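PDB 5K9Z: putative short-chain dehydrogenase/reductase from Burkholderia xenovorans, which probably acts as an NAD(P)-dependent oxidoreductase on CH-OH groups, as short-chain dehydrogenases/reductases generally do, though its own substrate is not established. Local coordinates for residues C[41-46]-C[63-68]; C[91-96]-C[144-149]; C[185-190]-C[241-246]. All coordinates share one frame; numbering follows the deposited sequence. Where two conformers were deposited one is given.

Contact 1. Residues C[41-46]-C[63-68]; sequences FVVLAD and TFAYTD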
ATOM      1  N   PHE C  41      25.349 -19.772 -13.877  1.00 23.21           N
ATOM      2  CA  PHE C  41      26.625 -19.656 -13.169  1.00 21.70           C
ATOM      3  C   PHE C  41      26.463 -18.679 -12.018  1.00 22.64           C
ATOM      4  O   PHE C  41      26.155 -17.507 -12.245  1.00 30.93           O
ATOM      5  CB  PHE C  41      27.731 -19.151 -14.099  1.00 23.47           C
ATOM      6  CG  PHE C  41      28.028 -20.053 -15.246  1.00 35.59           C
ATOM      7  CD1 PHE C  41      28.907 -21.117 -15.091  1.00 38.99           C
ATOM      8  CD2 PHE C  41      27.472 -19.819 -16.488  1.00 36.61           C
ATOM      9  CE1 PHE C  41      29.207 -21.948 -16.147  1.00 42.08           C
ATOM     10  CE2 PHE C  41      27.764 -20.651 -17.552  1.00 42.19           C
ATOM     11  CZ  PHE C  41      28.629 -21.720 -17.381  1.00 44.60           C
ATOM     12  N   VAL C  42      26.691 -19.140 -10.789  1.00 18.68           N
ATOM     13  CA  VAL C  42      26.373 -18.354  -9.601  1.00 18.21           C
ATOM     14  C   VAL C  42      27.661 -17.972  -8.885  1.00 22.79           C
ATOM     15  O   VAL C  42      28.506 -18.828  -8.597  1.00 24.18           O
ATOM     16  CB  VAL C  42      25.427 -19.110  -8.655  1.00 20.75           C
ATOM     17  CG1 VAL C  42      25.110 -18.248  -7.435  1.00 18.41           C
ATOM     18  CG2 VAL C  42      24.131 -19.533  -9.399  1.00 18.55           C
ATOM     19  N   VAL C  43      27.799 -16.689  -8.591  1.00 20.91           N
ATOM     20  CA  VAL C  43      28.823 -16.197  -7.684  1.00 21.02           C
ATOM     21  C   VAL C  43      28.123 -15.937  -6.361  1.00 25.83           C
ATOM     22  O   VAL C  43      27.174 -15.142  -6.300  1.00 20.07           O
ATOM     23  CB  VAL C  43      29.504 -14.929  -8.219  1.00 22.05           C
ATOM     24  CG1 VAL C  43      30.470 -14.367  -7.170  1.00 19.81           C
ATOM     25  CG2 VAL C  43      30.258 -15.223  -9.526  1.00 22.55           C
ATOM     26  N   LEU C  44      28.560 -16.641  -5.319  1.00 21.13           N
ATOM     27  CA  LEU C  44      27.981 -16.525  -3.986  1.00 16.56           C
ATOM     28  C   LEU C  44      28.752 -15.496  -3.172  1.00 21.49           C
ATOM     29  O   LEU C  44      29.942 -15.681  -2.898  1.00 22.67           O
ATOM     30  CB  LEU C  44      28.016 -17.879  -3.283  1.00 18.93           C
ATOM     31  CG  LEU C  44      26.993 -18.921  -3.726  1.00 36.58           C
ATOM     32  CD1 LEU C  44      27.391 -19.569  -5.023  1.00 39.70           C
ATOM     33  CD2 LEU C  44      26.913 -19.942  -2.630  1.00 43.02           C
ATOM     34  N   ALA C  45      28.070 -14.443  -2.738  1.00 19.28           N
ATOM     35  CA  ALA C  45      28.716 -13.382  -1.981  1.00 20.61           C
ATOM     36  C   ALA C  45      28.173 -13.388  -0.563  1.00 22.12           C
ATOM     37  O   ALA C  45      26.952 -13.422  -0.363  1.00 18.64           O
ATOM     38  CB  ALA C  45      28.498 -12.013  -2.626  1.00 20.74           C
ATOM     39  N   ASP C  46      29.081 -13.375   0.411  1.00 20.11           N
ATOM     40  CA  ASP C  46      28.715 -13.359   1.819  1.00 19.74           C
ATOM     41  C   ASP C  46      29.983 -13.115   2.625  1.00 22.20           C
ATOM     42  O   ASP C  46      31.097 -13.172   2.098  1.00 22.83           O
ATOM     43  CB  ASP C  46      28.042 -14.674   2.233  1.00 20.09           C
ATOM     44  CG  ASP C  46      27.033 -14.494   3.366  1.00 20.59           C
ATOM     45  OD1 ASP C  46      27.327 -13.752   4.315  1.00 29.32           O
ATOM     46  OD2 ASP C  46      25.940 -15.088   3.303  1.00 25.58           O
ATOM     47  N   THR C  63      30.987 -20.289  -7.405  1.00 22.02           N
ATOM     48  CA  THR C  63      32.187 -19.866  -6.690  1.00 25.86           C
ATOM     49  C   THR C  63      31.769 -18.899  -5.591  1.00 25.59           C
ATOM     50  O   THR C  63      30.709 -18.272  -5.663  1.00 26.31           O
ATOM     51  CB  THR C  63      33.230 -19.197  -7.616  1.00 26.36           C
ATOM     52  OG1 THR C  63      32.670 -18.025  -8.202  1.00 29.97           O
ATOM     53  CG2 THR C  63      33.657 -20.127  -8.733  1.00 28.80           C
ATOM     54  N   PHE C  64      32.608 -18.788  -4.566  1.00 21.60           N
ATOM     55  CA  PHE C  64      32.362 -17.911  -3.430  1.00 21.71           C
ATOM     56  C   PHE C  64      33.234 -16.670  -3.541  1.00 20.71           C
ATOM     57  O   PHE C  64      34.381 -16.751  -3.978  1.00 21.28           O
ATOM     58  CB  PHE C  64      32.658 -18.632  -2.114  1.00 28.44           C
ATOM     59  CG  PHE C  64      32.656 -17.731  -0.920  1.00 27.93           C
ATOM     60  CD1 PHE C  64      31.466 -17.258  -0.402  1.00 27.95           C
ATOM     61  CD2 PHE C  64      33.851 -17.352  -0.318  1.00 28.24           C
ATOM     62  CE1 PHE C  64      31.457 -16.422   0.702  1.00 30.01           C
ATOM     63  CE2 PHE C  64      33.853 -16.521   0.784  1.00 30.40           C
ATOM     64  CZ  PHE C  64      32.652 -16.050   1.294  1.00 26.68           C
ATOM     65  N   ALA C  65      32.682 -15.516  -3.174  1.00 18.92           N
ATOM     66  CA  ALA C  65      33.452 -14.270  -3.177  1.00 20.36           C
ATOM     67  C   ALA C  65      33.100 -13.511  -1.909  1.00 24.57           C
ATOM     68  O   ALA C  65      31.974 -13.020  -1.777  1.00 23.77           O
ATOM     69  CB  ALA C  65      33.162 -13.430  -4.418  1.00 19.86           C
ATOM     70  N   TYR C  66      34.074 -13.393  -0.998  1.00 18.44           N
ATOM     71  CA  TYR C  66      33.837 -12.733   0.280  1.00 18.21           C
ATOM     72  C   TYR C  66      33.343 -11.317   0.031  1.00 19.58           C
ATOM     73  O   TYR C  66      33.978 -10.553  -0.706  1.00 19.29           O
ATOM     74  CB  TYR C  66      35.121 -12.705   1.121  1.00 18.80           C
ATOM     75  CG  TYR C  66      34.898 -12.157   2.509  1.00 24.04           C
ATOM     76  CD1 TYR C  66      34.751 -10.784   2.732  1.00 22.66           C
ATOM     77  CD2 TYR C  66      34.840 -13.006   3.606  1.00 26.69           C
ATOM     78  CE1 TYR C  66      34.538 -10.280   4.018  1.00 22.71           C
ATOM     79  CE2 TYR C  66      34.629 -12.511   4.896  1.00 30.61           C
ATOM     80  CZ  TYR C  66      34.479 -11.148   5.090  1.00 30.30           C
ATOM     81  OH  TYR C  66      34.258 -10.657   6.355  1.00 34.20           O
ATOM     82  N   THR C  67      32.202 -10.968   0.625  1.00 19.30           N
ATOM     83  CA  THR C  67      31.588  -9.666   0.351  1.00 21.34           C
ATOM     84  C   THR C  67      30.801  -9.186   1.556  1.00 21.08           C
ATOM     85  O   THR C  67      29.769  -9.774   1.887  1.00 18.63           O
ATOM     86  CB  THR C  67      30.652  -9.730  -0.851  1.00 20.99           C
ATOM     87  OG1 THR C  67      31.329 -10.315  -1.956  1.00 17.08           O
ATOM     88  CG2 THR C  67      30.189  -8.325  -1.210  1.00 15.98           C
ATOM     89  N   ASP C  68      31.247  -8.089   2.154  1.00 17.33           N
ATOM     90  CA  ASP C  68      30.453  -7.317   3.103  1.00 20.65           C
ATOM     91  C   ASP C  68      29.771  -6.198   2.318  1.00 23.08           C
ATOM     92  O   ASP C  68      30.427  -5.222   1.934  1.00 19.54           O
ATOM     93  CB  ASP C  68      31.361  -6.766   4.199  1.00 23.90           C
ATOM     94  CG  ASP C  68      30.624  -5.944   5.231  1.00 24.92           C
ATOM     95  OD1 ASP C  68      29.473  -5.529   5.001  1.00 24.10           O
ATOM     96  OD2 ASP C  68      31.228  -5.699   6.285  1.00 25.93           O
TER
HETATM   97  O   HOH W   1      30.912 -18.880 -10.601  1.00 26.02           O
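Val42 O takes two donors: the backbone N of Thr63, 3.1 Å away, and water 1. That water also stands 3.1 Å from Thr63 OG1, closing a small ring around the backbone bond. Thr63 can share it because its hydroxyl sits between its own backbone N and carbonyl carbon (chi1 61°), close to the amide that reaches Val42. From here a parallel ladder runs on. Leu44 N meets Thr63 O at 2.7 Å in an almost straight bond (175°), and Ala65 N donates to Leu44 O.

The two strand segments twist by 31° against each other. Asp46 N lies 3.6 Å from Ala65 O, buried and without a partner. Ala65 O is instead taken by the hydroxyl of Thr67, with OG1 at 2.8 Å and above the carbonyl plane, while the CA-H of Ala45 also points at it. Thr67 N then reaches Asp46 O at 2.9 Å, again from above the carbonyl plane.

On one face Val43 CG1 packs on Ala65 CB, 4.0 Å apart, and Ala45 CB sits against the side chain of Thr67, with helix 72-86 laid over them. On the other face are Leu44 and Phe64. The Phe64 ring lies obliquely along the neighbouring backbone, CD1 by Leu44 O and CZ by Asp46 O, under helix 49-58.

OD2 of Asp46 accepts the backbone N of Ala24, outside this pairing. In NAD-preferring relatives an acid at the end of the second strand binds the adenosine ribose, so its presence here is consistent with a preference for NAD over NADP.

Contact 2. Residues C[91-96]-C[144-149]; sequences CMVNNA and LSVAST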
ATOM      1  N   CYS C  91      22.296 -11.178 -13.764  1.00 22.96           N
ATOM      2  CA  CYS C  91      21.339 -11.011 -12.686  1.00 20.14           C
ATOM      3  C   CYS C  91      22.094 -10.674 -11.411  1.00 19.44           C
ATOM      4  O   CYS C  91      23.084 -11.331 -11.084  1.00 18.49           O
ATOM      5  CB  CYS C  91      20.491 -12.276 -12.495  1.00 17.37           C
ATOM      6  SG  CYS C  91      19.315 -12.121 -11.132  1.00 23.21           S
ATOM      7  N   MET C  92      21.657  -9.624 -10.725  1.00 15.53           N
ATOM      8  CA  MET C  92      22.206  -9.232  -9.433  1.00 15.22           C
ATOM      9  C   MET C  92      21.117  -9.379  -8.377  1.00 18.29           C
ATOM     10  O   MET C  92      20.009  -8.875  -8.568  1.00 19.63           O
ATOM     11  CB  MET C  92      22.695  -7.790  -9.468  1.00 17.86           C
ATOM     12  CG  MET C  92      23.165  -7.269  -8.119  1.00 16.60           C
ATOM     13  SD  MET C  92      24.777  -7.931  -7.698  1.00 23.08           S
ATOM     14  CE  MET C  92      25.174  -7.016  -6.204  1.00 23.26           C
ATOM     15  N   VAL C  93      21.424 -10.036  -7.260  1.00 16.98           N
ATOM     16  CA  VAL C  93      20.456 -10.194  -6.173  1.00 14.58           C
ATOM     17  C   VAL C  93      21.020  -9.527  -4.923  1.00 14.35           C
ATOM     18  O   VAL C  93      21.967 -10.030  -4.309  1.00 15.17           O
ATOM     19  CB  VAL C  93      20.110 -11.665  -5.916  1.00 19.02           C
ATOM     20  CG1 VAL C  93      19.082 -11.776  -4.787  1.00 15.56           C
ATOM     21  CG2 VAL C  93      19.532 -12.299  -7.172  1.00 17.75           C
ATOM     22  N   ASN C  94      20.438  -8.393  -4.539  1.00 14.06           N
ATOM     23  CA  ASN C  94      20.822  -7.684  -3.321  1.00 13.89           C
ATOM     24  C   ASN C  94      20.024  -8.275  -2.174  1.00 22.32           C
ATOM     25  O   ASN C  94      18.847  -7.956  -2.002  1.00 14.29           O
ATOM     26  CB  ASN C  94      20.547  -6.195  -3.440  1.00 15.39           C
ATOM     27  CG  ASN C  94      21.301  -5.565  -4.573  1.00 20.39           C
ATOM     28  OD1 ASN C  94      22.524  -5.669  -4.641  1.00 17.08           O
ATOM     29  ND2 ASN C  94      20.577  -4.937  -5.496  1.00 19.83           N
ATOM     30  N   ASN C  95      20.661  -9.145  -1.399  1.00 16.17           N
ATOM     31  CA  ASN C  95      19.997  -9.875  -0.332  1.00 14.02           C
ATOM     32  C   ASN C  95      20.857  -9.844   0.927  1.00 19.24           C
ATOM     33  O   ASN C  95      22.085  -9.981   0.859  1.00 22.31           O
ATOM     34  CB  ASN C  95      19.716 -11.317  -0.769  1.00 16.47           C
ATOM     35  CG  ASN C  95      19.349 -12.220   0.396  1.00 24.35           C
ATOM     36  OD1 ASN C  95      20.181 -12.991   0.885  1.00 29.54           O
ATOM     37  ND2 ASN C  95      18.118 -12.117   0.857  1.00 14.40           N
ATOM     38  N   ALA C  96      20.211  -9.658   2.075  1.00 18.93           N
ATOM     39  CA  ALA C  96      20.902  -9.724   3.359  1.00 23.93           C
ATOM     40  C   ALA C  96      19.973 -10.344   4.386  1.00 24.15           C
ATOM     41  O   ALA C  96      18.816  -9.929   4.509  1.00 24.59           O
ATOM     42  CB  ALA C  96      21.363  -8.339   3.831  1.00 25.44           C
ATOM     43  N   LEU C 144      17.831  -7.335  -8.798  1.00 15.89           N
ATOM     44  CA  LEU C 144      16.757  -7.739  -7.897  1.00 17.22           C
ATOM     45  C   LEU C 144      17.184  -7.513  -6.457  1.00 19.25           C
ATOM     46  O   LEU C 144      18.312  -7.834  -6.082  1.00 23.43           O
ATOM     47  CB  LEU C 144      16.386  -9.216  -8.116  1.00 17.28           C
ATOM     48  CG  LEU C 144      15.931  -9.596  -9.525  1.00 20.74           C
ATOM     49  CD1 LEU C 144      15.793 -11.104  -9.696  1.00 19.89           C
ATOM     50  CD2 LEU C 144      14.614  -8.900  -9.831  1.00 19.67           C
ATOM     51  N   SER C 145      16.285  -6.958  -5.647  1.00 13.76           N
ATOM     52  CA  SER C 145      16.571  -6.702  -4.244  1.00 13.55           C
ATOM     53  C   SER C 145      15.537  -7.413  -3.380  1.00 17.88           C
ATOM     54  O   SER C 145      14.338  -7.366  -3.662  1.00 18.76           O
ATOM     55  CB  SER C 145      16.570  -5.201  -3.939  1.00 15.98           C
ATOM     56  OG  SER C 145      17.540  -4.514  -4.723  1.00 17.74           O
ATOM     57  N   VAL C 146      15.997  -8.057  -2.314  1.00 16.95           N
ATOM     58  CA  VAL C 146      15.089  -8.730  -1.385  1.00 13.72           C
ATOM     59  C   VAL C 146      14.716  -7.686  -0.342  1.00 16.32           C
ATOM     60  O   VAL C 146      15.505  -7.376   0.566  1.00 14.33           O
ATOM     61  CB  VAL C 146      15.728  -9.970  -0.762  1.00 13.96           C
ATOM     62  CG1 VAL C 146      14.756 -10.649   0.260  1.00 15.90           C
ATOM     63  CG2 VAL C 146      16.148 -10.942  -1.872  1.00 14.72           C
ATOM     64  N   ALA C 147      13.535  -7.097  -0.504  1.00 14.17           N
ATOM     65  CA  ALA C 147      13.084  -6.126   0.481  1.00 13.37           C
ATOM     66  C   ALA C 147      12.313  -6.901   1.541  1.00 15.97           C
ATOM     67  O   ALA C 147      12.824  -7.904   2.043  1.00 19.25           O
ATOM     68  CB  ALA C 147      12.252  -5.014  -0.166  1.00 13.17           C
ATOM     69  N   SER C 148      11.075  -6.508   1.825  1.00 17.57           N
ATOM     70  CA  SER C 148      10.268  -7.094   2.895  1.00 15.42           C
ATOM     71  C   SER C 148       8.911  -6.411   2.887  1.00 13.62           C
ATOM     72  O   SER C 148       8.779  -5.285   2.408  1.00 19.15           O
ATOM     73  CB  SER C 148      10.921  -6.900   4.269  1.00 18.58           C
ATOM     74  OG  SER C 148       9.991  -7.123   5.298  1.00 22.09           O
ATOM     75  N   THR C 149       7.915  -7.075   3.490  1.00 13.88           N
ATOM     76  CA  THR C 149       6.641  -6.413   3.733  1.00 17.89           C
ATOM     77  C   THR C 149       6.819  -5.160   4.579  1.00 13.88           C
ATOM     78  O   THR C 149       6.013  -4.224   4.479  1.00 13.94           O
ATOM     79  CB  THR C 149       5.656  -7.369   4.430  1.00 18.56           C
ATOM     80  OG1 THR C 149       6.288  -7.968   5.561  1.00 21.35           O
ATOM     81  CG2 THR C 149       5.233  -8.464   3.499  1.00 23.64           C
TER
HETATM   82  O   HOH W   2      17.537  -8.422   2.125  1.00 19.80           O
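This is a buried pairing of two parallel strands in the middle of the sheet: Met92, Val93 and Asn94 run beside Leu144, Ser145 and Val146, only about 3 Å, centre to centre, from the middle of the chain. Three backbone bonds hold it. Leu144 N gives to Met92 O at 2.7 Å, Asn94 N to Leu144 O at the same length, and Val146 N to Asn94 O at 2.9 Å. The two segments diverge by just 19°.

One side-chain bond adds to the ladder. Asn94 carries CG anti to its carbonyl carbon (chi1 -60°), which lays the amide across toward the neighbouring strand on the same face as Ser145. ND2 then meets Ser145 OG at 3.2 Å, nearly straight (166°) and with the hydroxyl in the amide plane. Helix 110-138 covers this face, touching both residues.

The opposite face brings apolar contacts. Cys91 SG rests on Leu144 CD1 at 3.9 Å, and Val93 CG1 approaches Val146 CG2; helix 225-236 touches Cys91, Leu144 and Val146. Beyond the paired part, Asn95 and Val146 lie side by side, the CB of Asn95 against Val146 CG2.

Where the chains separate, water 2 spans the gap: it accepts from Ala96 N at 2.9 Å and lies 2.8 Å from Val146 O, to which it can donate. Val146 O is also held by Lys165 NZ. Asn94, Asn95 and Ala96 belong to the Asn-Asn-Ala-Gly signature at the C-terminal end of the fourth strand in classical short-chain dehydrogenases, and Lys165 with Tyr161 has the spacing of the family's Tyr-x-x-x-Lys motif.

Contact 3. Residues C[185-190]-C[241-246]; sequences RVNAVA and RHVNAH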
ATOM      1  N   ARG C 185      16.490  -4.143 -16.205  1.00 18.99           N
ATOM      2  CA  ARG C 185      15.323  -4.132 -15.336  1.00 18.14           C
ATOM      3  C   ARG C 185      15.746  -4.115 -13.878  1.00 17.05           C
ATOM      4  O   ARG C 185      16.813  -4.622 -13.527  1.00 17.89           O
ATOM      5  CB  ARG C 185      14.421  -5.345 -15.583  1.00 19.53           C
ATOM      6  CG  ARG C 185      13.759  -5.381 -16.947  1.00 22.92           C
ATOM      7  CD  ARG C 185      12.762  -6.540 -17.021  1.00 19.64           C
ATOM      8  NE  ARG C 185      13.440  -7.822 -16.985  1.00 19.65           N
ATOM      9  CZ  ARG C 185      13.292  -8.727 -16.025  1.00 23.17           C
ATOM     10  NH1 ARG C 185      12.466  -8.502 -15.005  1.00 23.01           N
ATOM     11  NH2 ARG C 185      13.962  -9.866 -16.098  1.00 23.02           N
ATOM     12  N   VAL C 186      14.919  -3.484 -13.038  1.00 16.51           N
ATOM     13  CA  VAL C 186      15.146  -3.419 -11.593  1.00 16.87           C
ATOM     14  C   VAL C 186      13.827  -3.746 -10.895  1.00 16.13           C
ATOM     15  O   VAL C 186      12.820  -3.073 -11.127  1.00 15.46           O
ATOM     16  CB  VAL C 186      15.661  -2.046 -11.125  1.00 17.36           C
ATOM     17  CG1 VAL C 186      16.145  -2.119  -9.647  1.00 18.01           C
ATOM     18  CG2 VAL C 186      16.783  -1.495 -12.060  1.00 18.11           C
ATOM     19  N   ASN C 187      13.844  -4.749 -10.017  1.00 16.37           N
ATOM     20  CA  ASN C 187      12.648  -5.203  -9.322  1.00 15.90           C
ATOM     21  C   ASN C 187      13.006  -5.569  -7.885  1.00 19.03           C
ATOM     22  O   ASN C 187      14.176  -5.613  -7.498  1.00 17.35           O
ATOM     23  CB  ASN C 187      12.000  -6.403 -10.015  1.00 15.51           C
ATOM     24  CG  ASN C 187      11.367  -6.040 -11.351  1.00 19.97           C
ATOM     25  OD1 ASN C 187      10.345  -5.362 -11.397  1.00 14.20           O
ATOM     26  ND2 ASN C 187      11.963  -6.510 -12.435  1.00 14.98           N
ATOM     27  N   ALA C 188      11.974  -5.833  -7.090  1.00 16.36           N
ATOM     28  CA  ALA C 188      12.173  -6.236  -5.709  1.00 17.06           C
ATOM     29  C   ALA C 188      11.181  -7.343  -5.371  1.00 19.43           C
ATOM     30  O   ALA C 188      10.141  -7.481  -6.018  1.00 16.27           O
ATOM     31  CB  ALA C 188      12.006  -5.044  -4.767  1.00 17.30           C
ATOM     32  N   VAL C 189      11.531  -8.160  -4.374  1.00 17.68           N
ATOM     33  CA  VAL C 189      10.612  -9.123  -3.780  0.50 17.85           C
ATOM     34  C   VAL C 189      10.453  -8.752  -2.314  1.00 18.52           C
ATOM     35  O   VAL C 189      11.415  -8.313  -1.670  1.00 19.13           O
ATOM     36  CB  VAL C 189      11.088 -10.587  -3.918  0.50 20.43           C
ATOM     37  CG1 VAL C 189      11.139 -10.999  -5.375  0.50 22.41           C
ATOM     38  CG2 VAL C 189      12.440 -10.801  -3.236  0.50 19.17           C
ATOM     39  N   ALA C 190       9.237  -8.917  -1.791  1.00 18.54           N
ATOM     40  CA  ALA C 190       8.928  -8.520  -0.421  1.00 19.26           C
ATOM     41  C   ALA C 190       8.372  -9.729   0.318  1.00 19.96           C
ATOM     42  O   ALA C 190       7.150  -9.959   0.329  1.00 19.85           O
ATOM     43  CB  ALA C 190       7.956  -7.340  -0.396  1.00 18.84           C
ATOM     44  N   ARG C 241      10.056 -10.210 -18.685  1.00 22.24           N
ATOM     45  CA  ARG C 241      10.839  -9.169 -19.345  1.00 26.04           C
ATOM     46  C   ARG C 241      10.140  -7.811 -19.379  1.00 24.64           C
ATOM     47  O   ARG C 241      10.806  -6.810 -19.639  1.00 26.62           O
ATOM     48  CB  ARG C 241      11.241  -9.622 -20.749  1.00 24.07           C
ATOM     49  CG  ARG C 241      10.115  -9.913 -21.722  1.00 30.71           C
ATOM     50  CD  ARG C 241      10.667 -10.703 -22.914  1.00 38.29           C
ATOM     51  NE  ARG C 241       9.652 -10.941 -23.930  1.00 43.29           N
ATOM     52  CZ  ARG C 241       8.758 -11.928 -23.893  1.00 49.56           C
ATOM     53  NH1 ARG C 241       8.742 -12.786 -22.877  1.00 46.31           N
ATOM     54  NH2 ARG C 241       7.864 -12.046 -24.875  1.00 47.52           N
ATOM     55  N   HIS C 242       8.841  -7.735 -19.095  1.00 17.35           N
ATOM     56  CA  HIS C 242       8.167  -6.447 -18.944  1.00 16.44           C
ATOM     57  C   HIS C 242       7.665  -6.197 -17.528  1.00 17.13           C
ATOM     58  O   HIS C 242       6.911  -5.239 -17.309  1.00 18.77           O
ATOM     59  CB  HIS C 242       7.032  -6.327 -19.961  1.00 17.35           C
ATOM     60  CG  HIS C 242       7.531  -6.181 -21.358  1.00 21.77           C
ATOM     61  ND1 HIS C 242       7.634  -7.244 -22.224  1.00 26.82           N
ATOM     62  CD2 HIS C 242       8.055  -5.115 -22.007  1.00 25.34           C
ATOM     63  CE1 HIS C 242       8.154  -6.832 -23.364  1.00 25.96           C
ATOM     64  NE2 HIS C 242       8.417  -5.542 -23.259  1.00 26.31           N
ATOM     65  N   VAL C 243       8.070  -7.023 -16.560  1.00 18.82           N
ATOM     66  CA  VAL C 243       7.893  -6.711 -15.147  1.00 18.25           C
ATOM     67  C   VAL C 243       9.096  -5.875 -14.723  1.00 21.95           C
ATOM     68  O   VAL C 243      10.243  -6.340 -14.776  1.00 13.78           O
ATOM     69  CB  VAL C 243       7.756  -7.987 -14.298  1.00 16.62           C
ATOM     70  CG1 VAL C 243       7.547  -7.641 -12.798  1.00 12.52           C
ATOM     71  CG2 VAL C 243       6.591  -8.850 -14.823  1.00 16.42           C
ATOM     72  N   ASN C 244       8.840  -4.628 -14.335  1.00 13.73           N
ATOM     73  CA  ASN C 244       9.903  -3.690 -14.045  1.00 13.98           C
ATOM     74  C   ASN C 244       9.448  -2.755 -12.936  1.00 15.91           C
ATOM     75  O   ASN C 244       8.287  -2.350 -12.905  1.00 15.17           O
ATOM     76  CB  ASN C 244      10.291  -2.868 -15.298  1.00 14.96           C
ATOM     77  CG  ASN C 244      11.674  -2.243 -15.155  1.00 17.60           C
ATOM     78  OD1 ASN C 244      12.528  -2.814 -14.486  1.00 16.76           O
ATOM     79  ND2 ASN C 244      11.891  -1.075 -15.755  1.00 24.61           N
ATOM     80  N   ALA C 245      10.377  -2.414 -12.038  1.00 13.71           N
ATOM     81  CA  ALA C 245      10.122  -1.558 -10.883  1.00 18.19           C
ATOM     82  C   ALA C 245       9.085  -2.136  -9.933  1.00 15.45           C
ATOM     83  O   ALA C 245       8.571  -1.419  -9.069  1.00 15.93           O
ATOM     84  CB  ALA C 245       9.689  -0.154 -11.309  1.00 14.40           C
ATOM     85  N   HIS C 246       8.787  -3.417 -10.049  1.00 12.64           N
ATOM     86  CA  HIS C 246       7.674  -4.004  -9.307  1.00 12.91           C
ATOM     87  C   HIS C 246       8.158  -4.559  -7.978  1.00 14.11           C
ATOM     88  O   HIS C 246       9.307  -4.988  -7.849  1.00 12.61           O
ATOM     89  CB  HIS C 246       7.012  -5.125 -10.116  1.00 12.08           C
ATOM     90  CG  HIS C 246       5.830  -5.759  -9.433  1.00 12.59           C
ATOM     91  ND1 HIS C 246       4.730  -5.040  -9.022  1.00 17.68           N
ATOM     92  CD2 HIS C 246       5.590  -7.045  -9.087  1.00 15.76           C
ATOM     93  CE1 HIS C 246       3.854  -5.858  -8.461  1.00 18.03           C
ATOM     94  NE2 HIS C 246       4.349  -7.083  -8.492  1.00 15.01           N
TER
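Asn187 turns CG anti to its carbonyl carbon (chi1 -70°) and twists its amide by chi2 -71°, which brings both ends of the group against the loop from Val243 to His246. This loop carries the chain from helix 225-236 into strand 247-250, the last strand of the Rossmann-type sheet, so the contact sits at the entry to an outermost strand of that sheet. The amide stands in for a piece of backbone: OD1 accepts His246 N at 2.8 Å, in the carbonyl plane, and ND2 donates to Val243 O at 2.9 Å.

Val243 O has a second donor in Arg185, whose NH1 comes to 3.1 Å from it in the guanidinium plane. CD of Arg185 lies against Arg241 O, and the bend at chi3 turns NE and the guanidinium from there toward Val243 O, one face over Arg241 CA. NH2 of the same group binds Leu235 O at the end of helix 225-236, so Arg185 ties that helix and the loop to the strand. Two donors on one carbonyl would be expected to polarise it.

Asn244 reaches back the other way, from loop to strand: its OD1 accepts Val186 N at 2.9 Å, and the Arg185 guanidinium and Asn244 amide planes are steeply inclined. Ala245 N bonds to Val186 O at 2.7 Å. The left-handed backbone of Ala245 (phi 61°) then leads the chain on to His246, whose N faces Asn187 OD1. Regular strand pairing takes over from there, beginning with Ala188 N on His246 O at 2.9 Å.

How the contacts relate
All three contacts belong to one parallel sheet, whose strand order 3-2-1-4-5-6-7 is that of the classical short-chain dehydrogenases. Contact 1 is at the 63-66 edge and contact 3 at the edge formed by 247-250, their centres 23 Å apart, with contact 2 between them. Contact 2 lies about 15 Å from contact 1, centre to centre, without touching it; strand 17-21 fills the gap. Contacts 2 and 3 have centres 11 Å apart, yet they meet directly, where Ala147 N probably bonds to Val189 O at 2.7 Å. In relatives the cofactor's adenosine lies toward contact 1, while the ends of contact 2 approach the Tyr161 and Lys165 motif.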